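Local coordinates for DUF3829 domain-containing protein (Bacteroides thetaiotaomicron, PDB 3RH3), which is of unknown function but folds as an all-helical protein of the DUF3829-like family, probably made as a lipoprotein, at residues Asn78-Val81 against Arg82-Lys86; Thr147-Ala150 against Glu151-Leu155; Tyr181-His185 against Ala186-Val190; Glu249-Ala252 against Met253-Tyr257. One frame throughout, in Å; residues are numbered along the deposited sequence.

Contact 1 of 4, residues Asn78-Val81 against Arg82-Lys86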
loop_
_atom_site.group_PDB
_atom_site.type_symbol
_atom_site.label_atom_id
_atom_site.label_comp_id
_atom_site.label_asym_id
_atom_site.label_seq_id
_atom_site.Cartn_x
_atom_site.Cartn_y
_atom_site.Cartn_z
ATOM N N ASN A 78 19.039 10.376 -2.613
ATOM C CA ASN A 78 20.126 10.385 -3.578
ATOM C C ASN A 78 19.554 10.403 -5.041
ATOM O O ASN A 78 18.350 10.183 -5.215
ATOM C CB ASN A 78 21.117 9.241 -3.334
ATOM C CG ASN A 78 20.633 7.841 -3.617
ATOM O OD1 ASN A 78 19.871 7.568 -4.546
ATOM N ND2 ASN A 78 21.177 6.905 -2.879
ATOM N N PRO A 79 20.401 10.706 -6.070
ATOM C CA PRO A 79 19.895 10.849 -7.448
ATOM C C PRO A 79 19.169 9.648 -8.017
ATOM O O PRO A 79 18.198 9.828 -8.742
ATOM C CB PRO A 79 21.162 11.154 -8.250
ATOM C CG PRO A 79 22.058 11.829 -7.277
ATOM C CD PRO A 79 21.827 11.111 -5.993
ATOM N N GLU A 80 19.631 8.430 -7.710
ATOM C CA GLU A 80 18.992 7.200 -8.171
ATOM C C GLU A 80 17.597 7.134 -7.578
ATOM O O GLU A 80 16.623 6.939 -8.315
ATOM C CB GLU A 80 19.845 5.977 -7.781
ATOM C CG GLU A 80 19.345 4.638 -8.299
ATOM C CD GLU A 80 20.159 3.423 -7.877
ATOM O OE1 GLU A 80 20.845 3.485 -6.829
ATOM O OE2 GLU A 80 20.098 2.397 -8.593
ATOM N N VAL A 81 17.481 7.403 -6.274
ATOM C CA VAL A 81 16.179 7.373 -5.587
ATOM C C VAL A 81 15.239 8.421 -6.184
ATOM O O VAL A 81 14.089 8.098 -6.453
ATOM C CB VAL A 81 16.302 7.506 -4.044
ATOM C CG1 VAL A 81 14.956 7.834 -3.405
ATOM C CG2 VAL A 81 16.864 6.220 -3.438
ATOM N N ARG A 82 15.733 9.652 -6.435
ATOM C CA ARG A 82 14.917 10.727 -6.996
ATOM C C ARG A 82 14.397 10.341 -8.384
ATOM O O ARG A 82 13.212 10.512 -8.660
ATOM C CB ARG A 82 15.704 12.057 -7.053
ATOM C CG ARG A 82 16.072 12.554 -5.687
ATOM C CD ARG A 82 17.139 13.597 -5.803
ATOM N NE ARG A 82 16.583 14.917 -6.125
ATOM C CZ ARG A 82 17.303 16.023 -6.234
ATOM N NH1 ARG A 82 18.614 15.992 -6.023
ATOM N NH2 ARG A 82 16.721 17.168 -6.545
ATOM N N GLN A 83 15.279 9.801 -9.240
ATOM C CA GLN A 83 14.897 9.364 -10.577
ATOM C C GLN A 83 13.863 8.201 -10.535
ATOM O O GLN A 83 12.881 8.217 -11.293
ATOM C CB GLN A 83 16.151 8.972 -11.390
ATOM C CG GLN A 83 15.845 8.632 -12.848
ATOM C CD GLN A 83 15.094 9.688 -13.640
ATOM O OE1 GLN A 83 15.209 10.909 -13.420
ATOM N NE2 GLN A 83 14.322 9.234 -14.613
ATOM N N ASN A 84 14.076 7.212 -9.657
ATOM C CA ASN A 84 13.134 6.092 -9.480
ATOM C C ASN A 84 11.764 6.580 -9.052
ATOM O O ASN A 84 10.754 6.122 -9.581
ATOM C CB ASN A 84 13.657 5.075 -8.449
ATOM C CG ASN A 84 14.870 4.322 -8.899
ATOM O OD1 ASN A 84 15.164 4.244 -10.079
ATOM N ND2 ASN A 84 15.612 3.766 -7.963
ATOM N N LEU A 85 11.723 7.533 -8.131
ATOM C CA LEU A 85 10.452 8.074 -7.673
ATOM C C LEU A 85 9.730 8.807 -8.817
ATOM O O LEU A 85 8.526 8.603 -9.014
ATOM C CB LEU A 85 10.660 9.000 -6.459
ATOM C CG LEU A 85 10.940 8.303 -5.112
ATOM C CD1 LEU A 85 11.466 9.283 -4.085
ATOM C CD2 LEU A 85 9.692 7.571 -4.579
ATOM N N LYS A 86 10.481 9.629 -9.575
ATOM C CA LYS A 86 9.951 10.431 -10.674
ATOM C C LYS A 86 9.404 9.534 -11.799
ATOM O O LYS A 86 8.359 9.833 -12.359
ATOM C CB LYS A 86 11.037 11.387 -11.199
ATOM C CG LYS A 86 10.545 12.428 -12.194
ATOM C CD LYS A 86 11.657 13.358 -12.632
ATOM C CE LYS A 86 11.290 14.130 -13.871
ATOM N NZ LYS A 86 11.565 13.347 -15.098
#
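Asn78 grips the first turn of helix 79-111 through two oxygens. Its backbone O accepts Arg82 N at 2.9 Å, opening the i to i+4 series, while its side-chain OD1 takes Val81 N at 3.0 Å in a nearly straight bond. With chi1 at 69° the amide is turned back over the helix end, where OD1 takes an amide hydrogen of the first turn, which has no preceding helical turn to supply an acceptor. Gln83 N to Pro79 O, Asn84 N to Glu80 O and Leu85 N to Val81 O continue the helical pattern.

Arg82 lays CG against Asn78 O (3.3 Å) and then leads away, its NE donating to Pro73 O in the preceding loop. Asn84 folds its amide back over the carbonyl of Glu80, with CG 3.2 Å from Glu80 O. Its ND2 meets Glu80 CG at 3.8 Å; the two side chains run alongside each other, amide and carboxylate planes 49° apart. The Asn84 side chain also touches Ile142 of helix 115-154. Replacing Asn84 with an alanine would probably leave the aliphatic part of Glu80 freer to turn and open a gap against Ile142. On the inner side Val81 and Leu85 point the same way, CG1 to CD1 3.8 Å, since CG1 of Val81, anti to the backbone N (chi1 165°), lies on the side of the following turn. They pack on helix 115-154, Val81 against Ile142 and Leu146, Leu85 against Leu143. The whole is a classic asparagine N-cap, with proline at the first helical position and an apolar i to i+4 pair facing the neighbouring helix.

Contact 2 of 4, residues Thr147-Ala150 against Glu151-Leu155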
loop_
_atom_site.group_PDB
_atom_site.type_symbol
_atom_site.label_atom_id
_atom_site.label_comp_id
_atom_site.label_asym_id
_atom_site.label_seq_id
_atom_site.Cartn_x
_atom_site.Cartn_y
_atom_site.Cartn_z
ATOM N N THR A 147 12.502 5.708 4.854
ATOM C CA THR A 147 11.642 6.185 5.952
ATOM C C THR A 147 12.129 5.510 7.250
ATOM O O THR A 147 12.216 6.173 8.270
ATOM C CB THR A 147 10.156 5.903 5.609
ATOM O OG1 THR A 147 9.818 6.643 4.432
ATOM C CG2 THR A 147 9.197 6.284 6.714
ATOM N N GLU A 148 12.507 4.222 7.169
ATOM C CA GLU A 148 13.025 3.407 8.273
ATOM C C GLU A 148 14.320 4.009 8.849
ATOM O O GLU A 148 14.420 4.176 10.052
ATOM C CB GLU A 148 13.271 1.968 7.786
ATOM C CG GLU A 148 13.396 0.901 8.858
ATOM C CD GLU A 148 13.478 -0.522 8.333
ATOM O OE1 GLU A 148 12.720 -0.868 7.396
ATOM O OE2 GLU A 148 14.277 -1.306 8.894
ATOM N N GLN A 149 15.290 4.332 7.989
ATOM C CA GLN A 149 16.555 4.945 8.369
ATOM C C GLN A 149 16.296 6.317 9.018
ATOM O O GLN A 149 16.921 6.638 10.031
ATOM C CB GLN A 149 17.469 5.075 7.136
ATOM C CG GLN A 149 18.880 5.603 7.423
ATOM C CD GLN A 149 19.677 4.726 8.370
ATOM O OE1 GLN A 149 19.794 3.508 8.182
ATOM N NE2 GLN A 149 20.244 5.332 9.408
ATOM N N ALA A 150 15.366 7.107 8.450
ATOM C CA ALA A 150 15.021 8.419 8.994
ATOM C C ALA A 150 14.375 8.279 10.369
ATOM O O ALA A 150 14.727 9.029 11.283
ATOM C CB ALA A 150 14.095 9.165 8.045
ATOM N N GLU A 151 13.460 7.294 10.534
ATOM C CA GLU A 151 12.815 7.052 11.817
ATOM C C GLU A 151 13.836 6.598 12.855
ATOM O O GLU A 151 13.797 7.096 13.964
ATOM C CB GLU A 151 11.648 6.057 11.717
ATOM C CG GLU A 151 10.316 6.699 11.332
ATOM C CD GLU A 151 9.627 7.623 12.333
ATOM O OE1 GLU A 151 10.272 8.568 12.848
ATOM O OE2 GLU A 151 8.403 7.449 12.536
ATOM N N SER A 152 14.783 5.735 12.490
ATOM C CA SER A 152 15.815 5.259 13.412
ATOM C C SER A 152 16.648 6.419 13.988
ATOM O O SER A 152 17.088 6.348 15.138
ATOM C CB SER A 152 16.720 4.249 12.721
ATOM O OG SER A 152 17.814 3.908 13.554
ATOM N N GLU A 153 16.837 7.488 13.192
ATOM C CA GLU A 153 17.592 8.680 13.573
ATOM C C GLU A 153 16.770 9.605 14.462
ATOM O O GLU A 153 17.299 10.135 15.444
ATOM C CB GLU A 153 18.068 9.437 12.321
ATOM C CG GLU A 153 19.244 8.764 11.635
ATOM C CD GLU A 153 19.482 9.163 10.190
ATOM O OE1 GLU A 153 19.376 10.372 9.874
ATOM O OE2 GLU A 153 19.812 8.264 9.380
ATOM N N LEU A 154 15.491 9.819 14.110
ATOM C CA LEU A 154 14.605 10.690 14.872
ATOM C C LEU A 154 14.163 10.053 16.188
ATOM O O LEU A 154 13.783 10.780 17.096
ATOM C CB LEU A 154 13.380 11.088 14.027
ATOM C CG LEU A 154 13.687 12.051 12.848
ATOM C CD1 LEU A 154 12.713 11.862 11.716
ATOM C CD2 LEU A 154 13.741 13.502 13.292
ATOM N N LEU A 155 14.244 8.712 16.308
ATOM C CA LEU A 155 13.829 7.971 17.508
ATOM C C LEU A 155 15.002 7.400 18.293
ATOM O O LEU A 155 14.777 6.653 19.246
ATOM C CB LEU A 155 12.877 6.822 17.134
ATOM C CG LEU A 155 11.613 7.192 16.375
ATOM C CD1 LEU A 155 10.985 5.957 15.776
ATOM C CD2 LEU A 155 10.609 7.933 17.270
#
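Gln149 and Glu153, one turn apart, join their side chains by a single charge-assisted hydrogen bond: NE2 donates to OE2 at 3.0 Å and 168°. The carboxylate oxygen lies in the plane of the Gln149 amide and receives the hydrogen on its anti lone pair, although the two flat groups are twisted 45° from each other. Gln149 gets there by a bend at chi2 (61°), which swings its amide forward along the helix to meet the extended Glu153.

Among backbone bonds, Glu151 N to Thr147 O (2.8 Å) and Ser152 N to Glu148 O are regular. Glu153 N is shared, reaching Gln149 O at 3.3 Å and, weakly, Ala150 O at 3.2 Å; Ala150 O is also the acceptor for Leu154 N at 3.0 Å.

Packing is lighter. Leu154 lays CD1 against Ala150 O (3.5 Å), while the methyl of Ala150 meets Ala15 and Ile19 of helix 10-32.

Putting an alanine at Glu153 would probably leave the Gln149 amide without its mate and free to turn. The amide hydrogen probably offsets part of the carboxylate's negative charge without forming an ion pair, in the last turn before Leu155 leaves helical geometry.

Contact 3 of 4, residues Tyr181-His185 against Ala186-Val190. With EDO (1,2-ethanediol), chain D.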
loop_
_atom_site.group_PDB
_atom_site.type_symbol
_atom_site.label_atom_id
_atom_site.label_comp_id
_atom_site.label_asym_id
_atom_site.label_seq_id
_atom_site.Cartn_x
_atom_site.Cartn_y
_atom_site.Cartn_z
ATOM N N TYR A 181 -3.396 -8.091 -2.588
ATOM C CA TYR A 181 -4.695 -8.720 -2.563
ATOM C C TYR A 181 -5.722 -7.916 -3.388
ATOM O O TYR A 181 -6.496 -8.527 -4.132
ATOM C CB TYR A 181 -5.185 -8.900 -1.123
ATOM C CG TYR A 181 -6.551 -9.538 -1.082
ATOM C CD1 TYR A 181 -6.707 -10.914 -1.267
ATOM C CD2 TYR A 181 -7.702 -8.760 -0.961
ATOM C CE1 TYR A 181 -7.966 -11.485 -1.388
ATOM C CE2 TYR A 181 -8.968 -9.333 -1.018
ATOM C CZ TYR A 181 -9.095 -10.702 -1.203
ATOM O OH TYR A 181 -10.347 -11.250 -1.319
ATOM N N SER A 182 -5.722 -6.574 -3.249
ATOM C CA SER A 182 -6.669 -5.618 -3.850
ATOM C C SER A 182 -6.777 -5.641 -5.398
ATOM O O SER A 182 -7.523 -4.851 -5.957
ATOM C CB SER A 182 -6.290 -4.199 -3.425
ATOM O OG SER A 182 -5.295 -3.582 -4.235
ATOM N N ARG A 183 -6.005 -6.467 -6.077
ATOM C CA ARG A 183 -5.963 -6.510 -7.528
ATOM C C ARG A 183 -7.079 -7.396 -8.055
ATOM O O ARG A 183 -6.909 -8.604 -8.240
ATOM C CB ARG A 183 -4.584 -6.985 -8.015
ATOM C CG ARG A 183 -3.465 -6.082 -7.555
ATOM C CD ARG A 183 -2.105 -6.668 -7.793
ATOM N NE ARG A 183 -1.117 -5.739 -7.268
ATOM C CZ ARG A 183 0.182 -5.774 -7.518
ATOM N NH1 ARG A 183 0.688 -6.721 -8.301
ATOM N NH2 ARG A 183 0.986 -4.857 -7.000
ATOM N N LYS A 184 -8.238 -6.784 -8.251
ATOM C CA LYS A 184 -9.426 -7.413 -8.800
ATOM C C LYS A 184 -9.073 -8.031 -10.151
ATOM O O LYS A 184 -8.403 -7.396 -10.955
ATOM C CB LYS A 184 -10.525 -6.356 -8.913
ATOM C CG LYS A 184 -11.811 -6.801 -9.538
ATOM C CD LYS A 184 -12.885 -5.765 -9.260
ATOM C CE LYS A 184 -14.041 -5.928 -10.208
ATOM N NZ LYS A 184 -14.791 -7.180 -9.952
ATOM N N HIS A 185 -9.447 -9.314 -10.340
ATOM C CA HIS A 185 -9.178 -10.135 -11.526
ATOM C C HIS A 185 -7.708 -10.603 -11.598
ATOM O O HIS A 185 -7.327 -11.238 -12.585
ATOM C CB HIS A 185 -9.561 -9.396 -12.808
ATOM C CG HIS A 185 -9.993 -10.290 -13.922
ATOM N ND1 HIS A 185 -11.240 -10.880 -13.929
ATOM C CD2 HIS A 185 -9.343 -10.620 -15.063
ATOM C CE1 HIS A 185 -11.308 -11.561 -15.065
ATOM N NE2 HIS A 185 -10.190 -11.428 -15.783
ATOM N N ALA A 186 -6.892 -10.344 -10.548
ATOM C CA ALA A 186 -5.471 -10.690 -10.593
ATOM C C ALA A 186 -4.817 -10.749 -9.207
ATOM O O ALA A 186 -3.663 -10.368 -9.061
ATOM C CB ALA A 186 -4.732 -9.673 -11.462
HETATM N N MSE A 187 -5.525 -11.258 -8.206
HETATM C CA MSE A 187 -4.988 -11.425 -6.842
HETATM C C MSE A 187 -3.653 -12.210 -6.912
HETATM O O MSE A 187 -3.595 -13.301 -7.465
HETATM C CB MSE A 187 -6.012 -12.158 -5.979
HETATM C CG MSE A 187 -5.648 -12.133 -4.512
HETATM SE SE MSE A 187 -6.343 -13.657 -3.638
HETATM C CE MSE A 187 -5.159 -15.003 -4.464
ATOM N N ASP A 188 -2.587 -11.601 -6.455
ATOM C CA ASP A 188 -1.244 -12.161 -6.579
ATOM C C ASP A 188 -0.879 -12.999 -5.366
ATOM O O ASP A 188 -0.227 -12.498 -4.446
ATOM C CB ASP A 188 -0.238 -11.003 -6.790
ATOM C CG ASP A 188 1.086 -11.406 -7.412
ATOM O OD1 ASP A 188 1.438 -12.618 -7.349
ATOM O OD2 ASP A 188 1.792 -10.511 -7.923
ATOM N N GLY A 189 -1.276 -14.281 -5.417
ATOM C CA GLY A 189 -1.090 -15.267 -4.362
ATOM C C GLY A 189 0.328 -15.474 -3.876
ATOM O O GLY A 189 0.604 -15.372 -2.680
ATOM N N VAL A 190 1.228 -15.763 -4.810
ATOM C CA VAL A 190 2.627 -16.053 -4.567
ATOM C C VAL A 190 3.305 -14.852 -3.879
ATOM O O VAL A 190 4.017 -15.047 -2.886
ATOM C CB VAL A 190 3.324 -16.507 -5.897
ATOM C CG1 VAL A 190 3.401 -15.379 -6.943
ATOM C CG2 VAL A 190 4.697 -17.123 -5.641
HETATM C C1 EDO D . -13.566 -10.311 -10.034
HETATM O O1 EDO D . -12.914 -9.781 -11.201
HETATM C C2 EDO D . -12.724 -10.128 -8.769
HETATM O O2 EDO D . -11.505 -10.911 -8.709
#
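Met187, here selenomethionine, crosses Tyr181 at a slant. SE comes within 3.5 Å of Tyr181 CE1 and 4.6 Å of the ring centroid, 65° off the ring normal, so this Met-aromatic contact approaches the ring obliquely, nearest CD1 and CE1. CG of Met187, anti to its backbone N (chi1 -169°), is carried to the ring along with SE and touches CD1 at 3.6 Å.

Arg183 and Asp188 run side by side in the same direction. Their salt bridge is long, NH1 to OD2 4.0 Å, and since the oxygen lies well out of the guanidinium plane it rests on charge alone; a directed bond goes from Arg183 NE to Ser133 OG. Within the span of both pairs the chain reverses in a type II beta turn from Arg183 to Ala186, closed by Ala186 N to Arg183 O at 2.9 Å. His185 takes the positive phi (75°) of its third position. Its N donates to O2 of an ethanediol at 3.1 Å, and O1 of the same molecule, probably from the crystallisation liquor, lies at the edge of the imidazole in a weak bond with ND1.

This is the connection between helix 161-181 and helix 189-207, with Asp188 as N-cap of the second. Tyr181 faces helices 216-240 and 247-257, its OH bonded to Ser246 N; Lys184 reaches to helix 35-46 through a salt bridge with Glu46, and His185 stacks on Tyr126 of helix 115-154.

Contact 4 of 4, residues Glu249-Ala252 against Met253-Tyr257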
loop_
_atom_site.group_PDB
_atom_site.type_symbol
_atom_site.label_atom_id
_atom_site.label_comp_id
_atom_site.label_asym_id
_atom_site.label_seq_id
_atom_site.Cartn_x
_atom_site.Cartn_y
_atom_site.Cartn_z
ATOM N N GLU A 249 -14.512 -9.615 0.873
ATOM C CA GLU A 249 -13.336 -9.859 1.722
ATOM C C GLU A 249 -12.508 -8.603 1.863
ATOM O O GLU A 249 -12.051 -8.293 2.956
ATOM C CB GLU A 249 -12.469 -11.005 1.156
ATOM C CG GLU A 249 -13.102 -12.384 1.299
ATOM C CD GLU A 249 -12.831 -13.098 2.609
ATOM O OE1 GLU A 249 -12.390 -12.439 3.581
ATOM O OE2 GLU A 249 -13.047 -14.331 2.659
ATOM N N TYR A 250 -12.320 -7.880 0.768
ATOM C CA TYR A 250 -11.523 -6.661 0.749
ATOM C C TYR A 250 -12.179 -5.557 1.590
ATOM O O TYR A 250 -11.493 -4.928 2.396
ATOM C CB TYR A 250 -11.271 -6.188 -0.682
ATOM C CG TYR A 250 -10.296 -5.040 -0.748
ATOM C CD1 TYR A 250 -9.004 -5.168 -0.238
ATOM C CD2 TYR A 250 -10.684 -3.799 -1.237
ATOM C CE1 TYR A 250 -8.120 -4.090 -0.226
ATOM C CE2 TYR A 250 -9.802 -2.718 -1.247
ATOM C CZ TYR A 250 -8.521 -2.869 -0.735
ATOM O OH TYR A 250 -7.628 -1.825 -0.748
ATOM N N GLN A 251 -13.483 -5.340 1.417
ATOM C CA GLN A 251 -14.213 -4.347 2.198
ATOM C C GLN A 251 -14.124 -4.684 3.698
ATOM O O GLN A 251 -13.724 -3.823 4.469
ATOM C CB GLN A 251 -15.681 -4.221 1.735
ATOM C CG GLN A 251 -15.863 -3.266 0.552
ATOM C CD GLN A 251 -15.270 -1.891 0.794
ATOM O OE1 GLN A 251 -14.328 -1.470 0.111
ATOM N NE2 GLN A 251 -15.767 -1.185 1.809
ATOM N N ALA A 252 -14.384 -5.948 4.077
ATOM C CA ALA A 252 -14.315 -6.435 5.462
ATOM C C ALA A 252 -12.945 -6.201 6.084
ATOM O O ALA A 252 -12.845 -5.638 7.176
ATOM C CB ALA A 252 -14.646 -7.913 5.518
HETATM N N MSE A 253 -11.886 -6.652 5.398
HETATM C CA MSE A 253 -10.541 -6.519 5.907
HETATM C C MSE A 253 -10.068 -5.073 5.925
HETATM O O MSE A 253 -9.321 -4.706 6.837
HETATM C CB MSE A 253 -9.587 -7.372 5.083
HETATM C CG MSE A 253 -9.685 -8.871 5.406
HETATM SE SE MSE A 253 -8.227 -9.776 4.486
HETATM C CE MSE A 253 -9.075 -9.601 2.634
ATOM N N SER A 254 -10.455 -4.259 4.932
ATOM C CA SER A 254 -9.994 -2.863 4.919
ATOM C C SER A 254 -10.646 -2.085 6.057
ATOM O O SER A 254 -9.974 -1.324 6.718
ATOM C CB SER A 254 -10.222 -2.192 3.563
ATOM O OG SER A 254 -11.586 -1.909 3.323
ATOM N N GLU A 255 -11.886 -2.389 6.365
ATOM C CA GLU A 255 -12.621 -1.768 7.481
ATOM C C GLU A 255 -12.079 -2.228 8.832
ATOM O O GLU A 255 -11.864 -1.386 9.697
ATOM C CB GLU A 255 -14.120 -2.063 7.400
ATOM C CG GLU A 255 -14.820 -1.341 6.261
ATOM C CD GLU A 255 -16.274 -1.728 6.065
ATOM O OE1 GLU A 255 -16.865 -2.334 6.989
ATOM O OE2 GLU A 255 -16.825 -1.422 4.983
ATOM N N ALA A 256 -11.784 -3.543 8.973
ATOM C CA ALA A 256 -11.308 -4.138 10.217
ATOM C C ALA A 256 -9.901 -3.711 10.618
ATOM O O ALA A 256 -9.590 -3.724 11.812
ATOM C CB ALA A 256 -11.356 -5.656 10.121
ATOM N N TYR A 257 -9.040 -3.375 9.656
ATOM C CA TYR A 257 -7.632 -3.116 9.956
ATOM C C TYR A 257 -7.121 -1.708 9.637
ATOM O O TYR A 257 -6.007 -1.377 10.039
ATOM C CB TYR A 257 -6.780 -4.175 9.248
ATOM C CG TYR A 257 -7.138 -5.549 9.777
ATOM C CD1 TYR A 257 -6.837 -5.911 11.088
ATOM C CD2 TYR A 257 -7.862 -6.450 9.003
ATOM C CE1 TYR A 257 -7.267 -7.127 11.620
ATOM C CE2 TYR A 257 -8.249 -7.691 9.509
ATOM C CZ TYR A 257 -7.978 -8.012 10.829
ATOM O OH TYR A 257 -8.365 -9.222 11.349
#
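Gln251 and Glu255 set amide against carboxylate at 73°, close to perpendicular. The link between them is weak: NE2 to OE2 is 3.4 Å with 127° at the hydrogen, on an exposed side of the helix. Farther along, one face of the Tyr257 ring carries the methyl of Ala256, 3.7 Å above the plane and offset toward the rim. That ring also meets Phe232 edge-to-face, and its OH is bonded to Asp235 OD2, so helix 216-240 probably fixes how it is turned.

Met253, selenomethionine in this crystal, doubles back along the helix. Its bend at chi3 (-73°) brings the terminal CE to 3.3 Å from Glu249 O and 4.0 Å from Glu249 CB, so the methyl end covers the carbonyl that also accepts Met253 N. Glu249 sends its charge elsewhere, OE2 forming salt bridges with Lys242 and Lys238. Ser254 holds OG near two carbonyls of the preceding turn, 3.1 Å from Gln251 O and 3.2 Å from Tyr250 O. The backbone runs on regularly beneath, with Ser254 N to Tyr250 O at 2.8 Å, Glu255 N to Gln251 O and Ala256 N to Ala252 O.

Tyr250 and Ser254 lie on Met178 of helix 161-181, whereas Met253 packs on Met236 and Ala239 of helix 216-240. The pattern is that of an amphipathic helix in an all-alpha fold: methionine and aromatic side chains against neighbouring helices, glutamine, glutamate and alanine on the outer side.

All four contacts are local and come in series, so none nests in or crosses another. Contact 1 opens helix 79-111 and contact 2 ends helix 115-154, the next helix along; their centres are about 19 Å apart and they do not touch, yet the side chains of contact 1 already lean on helix 115-154. Contact 3 closes the turn between helices 161-181 and 189-207, on the far side of the chain's centre from contact 2. Contact 4 lies in helix 247-257 and meets contact 3 directly: Tyr181 OH is 3.3 Å from Glu249 CB, and Tyr181 CE2 is 3.7 Å from Met253 CE, packing the late helix onto the end of helix 161-181.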